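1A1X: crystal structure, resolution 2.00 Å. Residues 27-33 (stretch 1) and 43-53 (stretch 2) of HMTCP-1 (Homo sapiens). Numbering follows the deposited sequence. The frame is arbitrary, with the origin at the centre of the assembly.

Stretch 1 (27-33) QRTWVAV
Stretch 2 (43-53) ARVQQIQVPLG

Residues 29-33 form a strand that runs antiparallel to the strand beginning before Ala43 and reaching Gln46; the angle between their N-to-C directions is 157° and their axes approach to 4.6 Å. Backbone torsions are extended throughout the pairing, from phi/psi -91/145 at Thr29 to -122/148 at Val33 and from -127/128 at Ala43 to -120/138 at Gln46. Gln27, at 72/12, precedes the extended run.

The register is fixed by Val31 opposite Gln46 (CA-CA 5.3 Å), Ala32 opposite Val45 (4.3 Å) and Val33 opposite Arg44 (5.4 Å). The wide pairs are hydrogen-bonded in both directions: Val31 N to Gln46 O is 2.8 Å and Gln46 N to Val31 O 3.0 Å, while Val33 N to Arg44 O is 3.0 Å and Arg44 N to Val33 O 2.9 Å. Their N-H...O angles of 158-168° are nearly linear. At the narrow pair, CA-H...O contacts supplement the ladder, with Val45 CA 3.3 Å from Val31 O and Ala32 CA 3.5 Å from Arg44 O.

Beyond Gln46 the second stretch remains largely extended, and side chains of Thr29 and Gln47 bond to backbone carbonyls. Thr29, chi1 p, donates from OG1 to Ile48 O at 2.8 Å. Gln47 (chi1 t, chi2 m, chi3 -84°) sends NE2 to Thr29 O at 2.8 Å with an angle of 174°, so a side-chain amide bridges to the start of the first strand.

The same glutamine covers the indole of Trp30 (chi1 m, chi2 76°). Gln47 CB lies 3.5 Å from the centroid of the Trp30 six-membered ring and only 4° off its normal, a CH-pi contact over the face; Gln47 CG approaches Trp30 CE2 to 3.4 Å. Gln47 CD lies over one face of the Arg28 guanidinium.

Ala32 and Val45 share one sheet face, where Val45 (chi1 t) places CG1 4.0 Å from Ala32 CB and 3.7 Å from Trp30 CB, an apolar contact among buried residues. Val31, Val33, Arg44 and Gln46 point to the other face. There Val31 (chi1 t) brings CG2 to 3.7 Å from CG1 of Val50 (chi1 m). Val33 (chi1 m) sets CG2 3.8 Å from Arg44 CB and over one face of the Arg44 guanidinium; the Arg44 side chain (chi1 t, chi2 t, chi3 p, chi4 85°) bends at chi3 without folding back on its backbone. Farther along, Leu52 (chi1 m, chi2 t) closes the contact with CD2 3.8 Å from Thr29 CG2. Altogether the stretches bury 747 Å², summed over both sides.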

ATOM      1  N   GLN A  27     -21.321  -8.635  -8.766  1.00 20.91           N
ATOM      2  CA  GLN A  27     -22.252  -8.465  -7.647  1.00 23.01           C
ATOM      3  C   GLN A  27     -21.585  -8.635  -6.283  1.00 20.14           C
ATOM      4  O   GLN A  27     -22.259  -8.749  -5.263  1.00 19.46           O
ATOM      5  CB  GLN A  27     -23.445  -9.419  -7.761  1.00 28.90           C
ATOM      6  CG  GLN A  27     -24.393  -9.116  -8.911  1.00 36.12           C
ATOM      7  CD  GLN A  27     -25.417 -10.224  -9.107  1.00 42.43           C
ATOM      8  OE1 GLN A  27     -25.292 -11.049 -10.024  1.00 43.99           O
ATOM      9  NE2 GLN A  27     -26.423 -10.267  -8.229  1.00 45.23           N
ATOM     10  N   ARG A  28     -20.257  -8.660  -6.271  1.00 17.12           N
ATOM     11  CA  ARG A  28     -19.517  -8.783  -5.027  1.00 15.88           C
ATOM     12  C   ARG A  28     -19.439  -7.410  -4.366  1.00 14.06           C
ATOM     13  O   ARG A  28     -19.338  -6.385  -5.042  1.00 11.98           O
ATOM     14  CB  ARG A  28     -18.108  -9.300  -5.297  1.00 15.62           C
ATOM     15  CG  ARG A  28     -18.072 -10.706  -5.839  1.00 15.16           C
ATOM     16  CD  ARG A  28     -16.658 -11.128  -6.074  1.00 18.63           C
ATOM     17  NE  ARG A  28     -15.971 -10.155  -6.910  1.00 21.42           N
ATOM     18  CZ  ARG A  28     -14.682 -10.214  -7.220  1.00 26.57           C
ATOM     19  NH1 ARG A  28     -13.930 -11.209  -6.760  1.00 29.04           N
ATOM     20  NH2 ARG A  28     -14.144  -9.274  -7.988  1.00 28.28           N
ATOM     21  N   THR A  29     -19.511  -7.390  -3.043  1.00 12.54           N
ATOM     22  CA  THR A  29     -19.449  -6.129  -2.322  1.00 14.08           C
ATOM     23  C   THR A  29     -18.025  -5.730  -1.929  1.00 13.70           C
ATOM     24  O   THR A  29     -17.169  -6.577  -1.662  1.00 11.99           O
ATOM     25  CB  THR A  29     -20.352  -6.141  -1.076  1.00 13.34           C
ATOM     26  OG1 THR A  29     -20.032  -7.270  -0.264  1.00 12.89           O
ATOM     27  CG2 THR A  29     -21.810  -6.211  -1.476  1.00 17.38           C
ATOM     28  N   TRP A  30     -17.779  -4.425  -1.955  1.00 12.04           N
ATOM     29  CA  TRP A  30     -16.495  -3.842  -1.598  1.00  8.73           C
ATOM     30  C   TRP A  30     -16.791  -2.747  -0.594  1.00 10.06           C
ATOM     31  O   TRP A  30     -17.756  -2.007  -0.764  1.00 12.46           O
ATOM     32  CB  TRP A  30     -15.847  -3.219  -2.821  1.00  9.80           C
ATOM     33  CG  TRP A  30     -15.334  -4.197  -3.808  1.00 11.47           C
ATOM     34  CD1 TRP A  30     -16.069  -4.938  -4.690  1.00 13.90           C
ATOM     35  CD2 TRP A  30     -13.961  -4.524  -4.052  1.00 10.96           C
ATOM     36  NE1 TRP A  30     -15.238  -5.704  -5.469  1.00 13.05           N
ATOM     37  CE2 TRP A  30     -13.938  -5.470  -5.101  1.00 12.91           C
ATOM     38  CE3 TRP A  30     -12.747  -4.110  -3.488  1.00  8.88           C
ATOM     39  CZ2 TRP A  30     -12.746  -6.007  -5.601  1.00 12.83           C
ATOM     40  CZ3 TRP A  30     -11.559  -4.643  -3.990  1.00  8.59           C
ATOM     41  CH2 TRP A  30     -11.571  -5.581  -5.036  1.00 10.12           C
ATOM     42  N   VAL A  31     -16.011  -2.681   0.480  1.00 10.56           N
ATOM     43  CA  VAL A  31     -16.198  -1.652   1.502  1.00  9.81           C
ATOM     44  C   VAL A  31     -15.114  -0.596   1.301  1.00 13.48           C
ATOM     45  O   VAL A  31     -13.918  -0.921   1.252  1.00 14.18           O
ATOM     46  CB  VAL A  31     -16.093  -2.242   2.936  1.00 11.63           C
ATOM     47  CG1 VAL A  31     -16.168  -1.133   3.973  1.00 13.21           C
ATOM     48  CG2 VAL A  31     -17.209  -3.258   3.180  1.00 13.94           C
ATOM     49  N   ALA A  32     -15.531   0.658   1.160  1.00 12.15           N
ATOM     50  CA  ALA A  32     -14.585   1.747   0.951  1.00 11.67           C
ATOM     51  C   ALA A  32     -14.487   2.691   2.142  1.00 13.21           C
ATOM     52  O   ALA A  32     -15.500   3.125   2.687  1.00 12.93           O
ATOM     53  CB  ALA A  32     -14.940   2.524  -0.313  1.00  9.35           C
ATOM     54  N   VAL A  33     -13.255   2.980   2.555  1.00 10.78           N
ATOM     55  CA  VAL A  33     -13.016   3.891   3.656  1.00 11.43           C
ATOM     56  C   VAL A  33     -12.128   5.034   3.177  1.00 13.65           C
ATOM     57  O   VAL A  33     -11.295   4.859   2.288  1.00 14.89           O
ATOM     58  CB  VAL A  33     -12.351   3.200   4.889  1.00 11.64           C
ATOM     59  CG1 VAL A  33     -13.254   2.119   5.448  1.00 15.29           C
ATOM     60  CG2 VAL A  33     -10.981   2.640   4.540  1.00 15.10           C
ATOM     61  N   ALA A  43      -8.673   6.414  -0.904  1.00 10.52           N
ATOM     62  CA  ALA A  43      -9.773   5.539  -0.530  1.00  9.84           C
ATOM     63  C   ALA A  43      -9.187   4.137  -0.512  1.00  8.98           C
ATOM     64  O   ALA A  43      -8.491   3.749  -1.435  1.00 12.92           O
ATOM     65  CB  ALA A  43     -10.902   5.625  -1.542  1.00  8.83           C
ATOM     66  N   ARG A  44      -9.387   3.421   0.583  1.00  8.69           N
ATOM     67  CA  ARG A  44      -8.897   2.057   0.697  1.00  9.60           C
ATOM     68  C   ARG A  44     -10.152   1.212   0.531  1.00  8.62           C
ATOM     69  O   ARG A  44     -11.116   1.367   1.273  1.00 15.33           O
ATOM     70  CB  ARG A  44      -8.240   1.836   2.059  1.00  8.69           C
ATOM     71  CG  ARG A  44      -7.514   0.508   2.187  1.00 11.48           C
ATOM     72  CD  ARG A  44      -6.379   0.621   3.191  1.00 14.85           C
ATOM     73  NE  ARG A  44      -6.855   1.063   4.491  1.00 20.01           N
ATOM     74  CZ  ARG A  44      -7.354   0.260   5.425  1.00 25.11           C
ATOM     75  NH1 ARG A  44      -7.449  -1.046   5.212  1.00 28.22           N
ATOM     76  NH2 ARG A  44      -7.746   0.769   6.582  1.00 25.52           N
ATOM     77  N   VAL A  45     -10.166   0.379  -0.500  1.00 11.50           N
ATOM     78  CA  VAL A  45     -11.340  -0.427  -0.807  1.00 12.07           C
ATOM     79  C   VAL A  45     -11.011  -1.910  -0.724  1.00 12.67           C
ATOM     80  O   VAL A  45     -10.096  -2.391  -1.397  1.00 13.12           O
ATOM     81  CB  VAL A  45     -11.886  -0.089  -2.234  1.00 12.86           C
ATOM     82  CG1 VAL A  45     -13.327  -0.506  -2.358  1.00 12.39           C
ATOM     83  CG2 VAL A  45     -11.730   1.410  -2.544  1.00 10.08           C
ATOM     84  N   GLN A  46     -11.765  -2.621   0.111  1.00  9.87           N
ATOM     85  CA  GLN A  46     -11.567  -4.049   0.310  1.00 12.52           C
ATOM     86  C   GLN A  46     -12.793  -4.879  -0.053  1.00 12.60           C
ATOM     87  O   GLN A  46     -13.930  -4.522   0.279  1.00 10.34           O
ATOM     88  CB  GLN A  46     -11.170  -4.333   1.763  1.00 12.62           C
ATOM     89  CG  GLN A  46      -9.819  -3.769   2.155  1.00 16.77           C
ATOM     90  CD  GLN A  46      -9.426  -4.159   3.558  1.00 19.44           C
ATOM     91  OE1 GLN A  46     -10.229  -4.712   4.297  1.00 17.87           O
ATOM     92  NE2 GLN A  46      -8.182  -3.872   3.936  1.00 14.24           N
ATOM     93  N   GLN A  47     -12.541  -6.008  -0.712  1.00 12.30           N
ATOM     94  CA  GLN A  47     -13.598  -6.918  -1.129  1.00 11.62           C
ATOM     95  C   GLN A  47     -13.981  -7.803   0.050  1.00 13.03           C
ATOM     96  O   GLN A  47     -13.340  -8.817   0.330  1.00 14.19           O
ATOM     97  CB  GLN A  47     -13.135  -7.763  -2.324  1.00  9.85           C
ATOM     98  CG  GLN A  47     -14.264  -8.253  -3.227  1.00 12.95           C
ATOM     99  CD  GLN A  47     -15.020  -9.419  -2.635  1.00 18.42           C
ATOM    100  OE1 GLN A  47     -14.592 -10.566  -2.769  1.00 19.94           O
ATOM    101  NE2 GLN A  47     -16.141  -9.142  -1.972  1.00 15.59           N
ATOM    102  N   ILE A  48     -15.004  -7.360   0.766  1.00 12.27           N
ATOM    103  CA  ILE A  48     -15.522  -8.069   1.921  1.00 11.76           C
ATOM    104  C   ILE A  48     -17.028  -8.215   1.747  1.00 15.46           C
ATOM    105  O   ILE A  48     -17.714  -7.264   1.351  1.00 15.44           O
ATOM    106  CB  ILE A  48     -15.221  -7.291   3.228  1.00 15.37           C
ATOM    107  CG1 ILE A  48     -13.701  -7.154   3.415  1.00 14.45           C
ATOM    108  CG2 ILE A  48     -15.867  -7.990   4.441  1.00 16.12           C
ATOM    109  CD1 ILE A  48     -13.285  -6.294   4.610  1.00 19.15           C
ATOM    110  N   GLN A  49     -17.521  -9.422   2.010  1.00 16.14           N
ATOM    111  CA  GLN A  49     -18.943  -9.747   1.922  1.00 18.88           C
ATOM    112  C   GLN A  49     -19.702  -9.092   3.084  1.00 16.77           C
ATOM    113  O   GLN A  49     -19.461  -9.397   4.250  1.00 16.00           O
ATOM    114  CB  GLN A  49     -19.106 -11.265   1.974  1.00 21.86           C
ATOM    115  CG  GLN A  49     -20.525 -11.778   1.814  1.00 34.69           C
ATOM    116  CD  GLN A  49     -20.572 -13.297   1.733  1.00 42.01           C
ATOM    117  OE1 GLN A  49     -20.019 -13.905   0.802  1.00 43.27           O
ATOM    118  NE2 GLN A  49     -21.212 -13.921   2.718  1.00 41.30           N
ATOM    119  N   VAL A  50     -20.555  -8.126   2.769  1.00 15.30           N
ATOM    120  CA  VAL A  50     -21.332  -7.441   3.797  1.00 16.37           C
ATOM    121  C   VAL A  50     -22.802  -7.506   3.414  1.00 18.04           C
ATOM    122  O   VAL A  50     -23.130  -7.766   2.258  1.00 16.50           O
ATOM    123  CB  VAL A  50     -20.898  -5.959   3.966  1.00 18.68           C
ATOM    124  CG1 VAL A  50     -19.489  -5.882   4.522  1.00 19.50           C
ATOM    125  CG2 VAL A  50     -20.981  -5.216   2.645  1.00 16.54           C
ATOM    126  N   PRO A  51     -23.708  -7.322   4.386  1.00 18.12           N
ATOM    127  CA  PRO A  51     -25.135  -7.375   4.060  1.00 19.86           C
ATOM    128  C   PRO A  51     -25.534  -6.171   3.234  1.00 21.43           C
ATOM    129  O   PRO A  51     -24.864  -5.133   3.257  1.00 19.19           O
ATOM    130  CB  PRO A  51     -25.799  -7.342   5.437  1.00 24.01           C
ATOM    131  CG  PRO A  51     -24.860  -6.509   6.242  1.00 25.48           C
ATOM    132  CD  PRO A  51     -23.510  -7.056   5.822  1.00 18.27           C
ATOM    133  N   LEU A  52     -26.584  -6.336   2.448  1.00 19.15           N
ATOM    134  CA  LEU A  52     -27.085  -5.247   1.629  1.00 21.07           C
ATOM    135  C   LEU A  52     -28.531  -5.019   2.012  1.00 22.46           C
ATOM    136  O   LEU A  52     -29.309  -5.968   2.117  1.00 27.86           O
ATOM    137  CB  LEU A  52     -27.000  -5.584   0.140  1.00 21.76           C
ATOM    138  CG  LEU A  52     -25.612  -5.629  -0.490  1.00 23.20           C
ATOM    139  CD1 LEU A  52     -25.727  -6.067  -1.941  1.00 25.70           C
ATOM    140  CD2 LEU A  52     -24.955  -4.275  -0.396  1.00 21.63           C
ATOM    141  N   GLY A  53     -28.862  -3.766   2.295  1.00 19.61           N
ATOM    142  CA  GLY A  53     -30.226  -3.422   2.636  1.00 18.06           C
ATOM    143  C   GLY A  53     -30.734  -2.617   1.461  1.00 17.91           C
ATOM    144  O   GLY A  53     -30.442  -2.950   0.304  1.00 16.04           O
TER